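Fatty acid synthase 1, isoform A (PDB 6FN6) probably builds long-chain saturated fatty acids from acetyl-CoA and malonyl-CoA with NADPH, this chain carrying its dehydratase, enoylreductase and ketoreductase region. Local coordinates at residues Thr56-Thr69 with Glu94-Pro107. Sequence-based numbering, arbitrary orientation.
Sequences TPVVMENLVFHRAT and ESGSLAVSGKITIP
The His66 ring lies between two aliphatic groups: Leu98 CD2 sits over the centre of one face in a CH-pi contact, 3.6 Å from the centroid, and Val64 CG1 covers the opposite face nearer the rim. At the edge, His66 NE2 shares a nearly straight hydrogen bond with Ser101 OG (2.9 Å, 168°), which fixes the ring's rotation; Ala99 O also lies in the ring plane and accepts the His66 backbone N-H. Arg67 NH2 forms a salt bridge with Glu94 OE1 at 2.7 Å, on the anti lone pair of that oxygen, the guanidinium and carboxylate planes standing 81° apart; Arg67 NE bonds to Ser97 OG at 3.0 Å. Both partners lie near the guanidinium edge, somewhat out of its plane. With CG placed between backbone N and carbonyl carbon (chi1 60°), the extended Arg67 chain runs past Leu98 O to reach them. A leucine here would probably leave the Glu94 carboxylate without its charged mate. Elsewhere the strands pair antiparallel, a beta bulge shifting the register between Glu61 and Val64. Phe65 CD1 packs on Val100 CG2 (3.6 Å), while Glu61 lies alongside Lys103 and salt-bridges Arg198 of strand 191-201. In this predicted N-terminal hotdog fold of the dehydratase, Met60, Phe65, Val100 and Ile104 thus form an apolar face toward helix 34-48, Glu61, Ser101, Lys103 and Thr105 a largely polar opposite one, and Arg67–Glu94 ties the loop before strand 98-105 to the end of 56-69.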
loop_
_atom_site.group_PDB
_atom_site.type_symbol
_atom_site.label_atom_id
_atom_site.label_comp_id
_atom_site.label_asym_id
_atom_site.label_seq_id
_atom_site.Cartn_x
_atom_site.Cartn_y
_atom_site.Cartn_z
ATOM N N THR A 56 -21.792 12.342 22.661
ATOM C CA THR A 56 -20.918 12.595 21.521
ATOM C C THR A 56 -20.895 11.433 20.530
ATOM O O THR A 56 -20.292 10.396 20.807
ATOM C CB THR A 56 -19.472 12.865 21.986
ATOM O OG1 THR A 56 -19.474 13.841 23.034
ATOM C CG2 THR A 56 -18.622 13.368 20.833
ATOM N N PRO A 57 -21.545 11.600 19.366
ATOM C CA PRO A 57 -21.462 10.555 18.339
ATOM C C PRO A 57 -20.111 10.555 17.627
ATOM O O PRO A 57 -19.525 11.618 17.431
ATOM C CB PRO A 57 -22.594 10.920 17.377
ATOM C CG PRO A 57 -22.749 12.386 17.522
ATOM C CD PRO A 57 -22.442 12.697 18.960
ATOM N N VAL A 58 -19.613 9.378 17.260
ATOM C CA VAL A 58 -18.313 9.278 16.601
ATOM C C VAL A 58 -18.330 8.228 15.493
ATOM O O VAL A 58 -19.226 7.389 15.431
ATOM C CB VAL A 58 -17.196 8.962 17.618
ATOM C CG1 VAL A 58 -17.087 10.075 18.658
ATOM C CG2 VAL A 58 -17.442 7.609 18.287
ATOM N N VAL A 59 -17.332 8.298 14.617
ATOM C CA VAL A 59 -17.146 7.305 13.568
ATOM C C VAL A 59 -15.709 6.805 13.604
ATOM O O VAL A 59 -14.774 7.562 13.342
ATOM C CB VAL A 59 -17.492 7.879 12.181
ATOM C CG1 VAL A 59 -17.165 6.873 11.081
ATOM C CG2 VAL A 59 -18.952 8.277 12.119
ATOM N N MET A 60 -15.540 5.531 13.942
ATOM C CA MET A 60 -14.218 4.920 13.965
ATOM C C MET A 60 -13.963 4.199 12.652
ATOM O O MET A 60 -14.877 3.610 12.076
ATOM C CB MET A 60 -14.096 3.951 15.136
ATOM C CG MET A 60 -14.429 4.580 16.471
ATOM S SD MET A 60 -14.002 3.530 17.864
ATOM C CE MET A 60 -15.050 4.248 19.118
ATOM N N GLU A 61 -12.722 4.244 12.182
ATOM C CA GLU A 61 -12.371 3.624 10.911
ATOM C C GLU A 61 -11.021 2.924 10.972
ATOM O O GLU A 61 -10.129 3.331 11.716
ATOM C CB GLU A 61 -12.363 4.666 9.794
ATOM C CG GLU A 61 -13.715 5.300 9.534
ATOM C CD GLU A 61 -13.655 6.373 8.469
ATOM O OE1 GLU A 61 -13.750 6.024 7.273
ATOM O OE2 GLU A 61 -13.505 7.561 8.824
ATOM N N ASN A 62 -10.886 1.870 10.172
ATOM C CA ASN A 62 -9.635 1.127 10.057
ATOM C C ASN A 62 -9.135 0.682 11.424
ATOM O O ASN A 62 -7.952 0.820 11.740
ATOM C CB ASN A 62 -8.567 1.975 9.359
ATOM C CG ASN A 62 -7.361 1.157 8.925
ATOM O OD1 ASN A 62 -7.502 0.053 8.400
ATOM N ND2 ASN A 62 -6.167 1.698 9.144
ATOM N N LEU A 63 -10.040 0.155 12.238
ATOM C CA LEU A 63 -9.663 -0.369 13.540
ATOM C C LEU A 63 -8.834 -1.632 13.378
ATOM O O LEU A 63 -9.231 -2.558 12.672
ATOM C CB LEU A 63 -10.904 -0.653 14.386
ATOM C CG LEU A 63 -11.604 0.576 14.967
ATOM C CD1 LEU A 63 -13.009 0.236 15.414
ATOM C CD2 LEU A 63 -10.803 1.129 16.136
ATOM N N VAL A 64 -7.678 -1.659 14.031
ATOM C CA VAL A 64 -6.820 -2.834 14.025
ATOM C C VAL A 64 -6.503 -3.228 15.458
ATOM O O VAL A 64 -6.019 -2.417 16.246
ATOM C CB VAL A 64 -5.522 -2.588 13.230
ATOM C CG1 VAL A 64 -4.667 -3.850 13.207
ATOM C CG2 VAL A 64 -5.834 -2.128 11.817
ATOM N N PHE A 65 -6.775 -4.484 15.790
ATOM C CA PHE A 65 -6.444 -5.010 17.101
ATOM C C PHE A 65 -5.197 -5.882 16.964
ATOM O O PHE A 65 -5.270 -7.053 16.591
ATOM C CB PHE A 65 -7.636 -5.779 17.668
ATOM C CG PHE A 65 -8.911 -4.975 17.669
ATOM C CD1 PHE A 65 -9.181 -4.076 18.687
ATOM C CD2 PHE A 65 -9.823 -5.097 16.634
ATOM C CE1 PHE A 65 -10.344 -3.324 18.679
ATOM C CE2 PHE A 65 -10.988 -4.349 16.625
ATOM C CZ PHE A 65 -11.247 -3.463 17.648
ATOM N N HIS A 66 -4.047 -5.280 17.251
ATOM C CA HIS A 66 -2.753 -5.876 16.930
ATOM C C HIS A 66 -2.389 -7.066 17.811
ATOM O O HIS A 66 -1.708 -7.986 17.357
ATOM C CB HIS A 66 -1.662 -4.810 17.014
ATOM C CG HIS A 66 -1.862 -3.681 16.052
ATOM N ND1 HIS A 66 -1.323 -3.680 14.784
ATOM C CD2 HIS A 66 -2.553 -2.521 16.168
ATOM C CE1 HIS A 66 -1.667 -2.566 14.161
ATOM N NE2 HIS A 66 -2.415 -1.848 14.980
ATOM N N ARG A 67 -2.820 -7.043 19.068
ATOM C CA ARG A 67 -2.536 -8.146 19.976
ATOM C C ARG A 67 -3.560 -8.174 21.105
ATOM O O ARG A 67 -4.222 -7.174 21.381
ATOM C CB ARG A 67 -1.124 -8.036 20.555
ATOM C CG ARG A 67 -0.848 -6.761 21.343
ATOM C CD ARG A 67 0.487 -6.860 22.070
ATOM N NE ARG A 67 0.683 -5.798 23.052
ATOM C CZ ARG A 67 0.097 -5.758 24.246
ATOM N NH1 ARG A 67 -0.734 -6.723 24.620
ATOM N NH2 ARG A 67 0.342 -4.752 25.071
ATOM N N ALA A 68 -3.674 -9.320 21.765
ATOM C CA ALA A 68 -4.600 -9.468 22.878
ATOM C C ALA A 68 -3.983 -8.936 24.163
ATOM O O ALA A 68 -2.766 -8.992 24.347
ATOM C CB ALA A 68 -4.999 -10.927 23.047
ATOM N N THR A 69 -4.829 -8.419 25.048
ATOM C CA THR A 69 -4.384 -7.956 26.357
ATOM C C THR A 69 -4.939 -8.889 27.417
ATOM O O THR A 69 -6.152 -8.977 27.612
ATOM C CB THR A 69 -4.832 -6.511 26.670
ATOM O OG1 THR A 69 -4.490 -5.641 25.583
ATOM C CG2 THR A 69 -4.172 -6.006 27.941
ATOM N N GLU A 94 -0.250 -0.389 25.807
ATOM C CA GLU A 94 -0.489 -0.970 27.127
ATOM C C GLU A 94 0.808 -1.232 27.896
ATOM O O GLU A 94 1.041 -0.620 28.939
ATOM C CB GLU A 94 -1.292 -2.268 26.977
ATOM C CG GLU A 94 -1.608 -2.982 28.284
ATOM C CD GLU A 94 -0.560 -4.010 28.668
ATOM O OE1 GLU A 94 -0.054 -4.712 27.767
ATOM O OE2 GLU A 94 -0.238 -4.115 29.869
ATOM N N SER A 95 1.642 -2.137 27.397
ATOM C CA SER A 95 2.901 -2.461 28.065
ATOM C C SER A 95 4.080 -2.065 27.184
ATOM O O SER A 95 4.897 -2.908 26.812
ATOM C CB SER A 95 2.972 -3.951 28.407
ATOM O OG SER A 95 3.186 -4.736 27.249
ATOM N N GLY A 96 4.166 -0.781 26.852
ATOM C CA GLY A 96 5.264 -0.288 26.040
ATOM C C GLY A 96 5.233 -0.889 24.649
ATOM O O GLY A 96 6.248 -0.931 23.954
ATOM N N SER A 97 4.057 -1.361 24.249
ATOM C CA SER A 97 3.868 -1.955 22.933
ATOM C C SER A 97 2.480 -1.620 22.398
ATOM O O SER A 97 1.528 -1.470 23.163
ATOM C CB SER A 97 4.067 -3.472 22.991
ATOM O OG SER A 97 3.031 -4.102 23.725
ATOM N N LEU A 98 2.379 -1.478 21.080
ATOM C CA LEU A 98 1.123 -1.111 20.437
ATOM C C LEU A 98 0.041 -2.160 20.662
ATOM O O LEU A 98 0.290 -3.357 20.526
ATOM C CB LEU A 98 1.340 -0.904 18.938
ATOM C CG LEU A 98 0.085 -0.613 18.112
ATOM C CD1 LEU A 98 -0.573 0.685 18.561
ATOM C CD2 LEU A 98 0.423 -0.563 16.634
ATOM N N ALA A 99 -1.162 -1.700 20.998
ATOM C CA ALA A 99 -2.299 -2.591 21.212
ATOM C C ALA A 99 -3.338 -2.415 20.106
ATOM O O ALA A 99 -3.706 -3.378 19.429
ATOM C CB ALA A 99 -2.928 -2.337 22.579
ATOM N N VAL A 100 -3.808 -1.182 19.931
ATOM C CA VAL A 100 -4.852 -0.883 18.955
ATOM C C VAL A 100 -4.534 0.391 18.184
ATOM O O VAL A 100 -3.932 1.321 18.720
ATOM C CB VAL A 100 -6.235 -0.770 19.637
ATOM C CG1 VAL A 100 -7.309 -0.325 18.643
ATOM C CG2 VAL A 100 -6.622 -2.084 20.266
ATOM N N SER A 101 -4.948 0.417 16.920
ATOM C CA SER A 101 -4.789 1.593 16.069
ATOM C C SER A 101 -6.044 1.792 15.226
ATOM O O SER A 101 -6.800 0.850 14.991
ATOM C CB SER A 101 -3.563 1.454 15.162
ATOM O OG SER A 101 -3.820 0.561 14.092
ATOM N N GLY A 102 -6.257 3.020 14.771
ATOM C CA GLY A 102 -7.392 3.328 13.923
ATOM C C GLY A 102 -7.594 4.818 13.740
ATOM O O GLY A 102 -6.720 5.621 14.070
ATOM N N LYS A 103 -8.761 5.186 13.224
ATOM C CA LYS A 103 -9.090 6.583 12.975
ATOM C C LYS A 103 -10.427 6.915 13.625
ATOM O O LYS A 103 -11.327 6.077 13.660
ATOM C CB LYS A 103 -9.139 6.858 11.468
ATOM C CG LYS A 103 -9.637 8.244 11.086
ATOM C CD LYS A 103 -9.677 8.415 9.575
ATOM C CE LYS A 103 -10.339 9.725 9.179
ATOM N NZ LYS A 103 -10.355 9.919 7.703
ATOM N N ILE A 104 -10.552 8.131 14.148
ATOM C CA ILE A 104 -11.785 8.556 14.804
ATOM C C ILE A 104 -12.084 10.016 14.486
ATOM O O ILE A 104 -11.213 10.877 14.596
ATOM C CB ILE A 104 -11.708 8.329 16.328
ATOM C CG1 ILE A 104 -13.077 8.587 16.968
ATOM C CG2 ILE A 104 -10.641 9.226 16.959
ATOM C CD1 ILE A 104 -13.180 8.114 18.400
ATOM N N THR A 105 -13.322 10.287 14.087
ATOM C CA THR A 105 -13.743 11.645 13.760
ATOM C C THR A 105 -15.188 11.893 14.183
ATOM O O THR A 105 -16.013 10.979 14.172
ATOM C CB THR A 105 -13.614 11.931 12.251
ATOM O OG1 THR A 105 -14.398 10.988 11.513
ATOM C CG2 THR A 105 -12.163 11.841 11.803
ATOM N N ILE A 106 -15.483 13.135 14.555
ATOM C CA ILE A 106 -16.846 13.540 14.878
ATOM C C ILE A 106 -17.531 13.988 13.589
ATOM O O ILE A 106 -17.144 15.001 13.004
ATOM C CB ILE A 106 -16.866 14.653 15.945
ATOM C CG1 ILE A 106 -16.335 14.113 17.272
ATOM C CG2 ILE A 106 -18.280 15.202 16.125
ATOM C CD1 ILE A 106 -16.082 15.173 18.323
ATOM N N PRO A 107 -18.553 13.235 13.138
ATOM C CA PRO A 107 -19.169 13.518 11.836
ATOM C C PRO A 107 -20.035 14.775 11.804
ATOM O O PRO A 107 -20.492 15.251 12.844
ATOM C CB PRO A 107 -20.029 12.278 11.588
ATOM C CG PRO A 107 -20.406 11.816 12.947
ATOM C CD PRO A 107 -19.214 12.103 13.818
#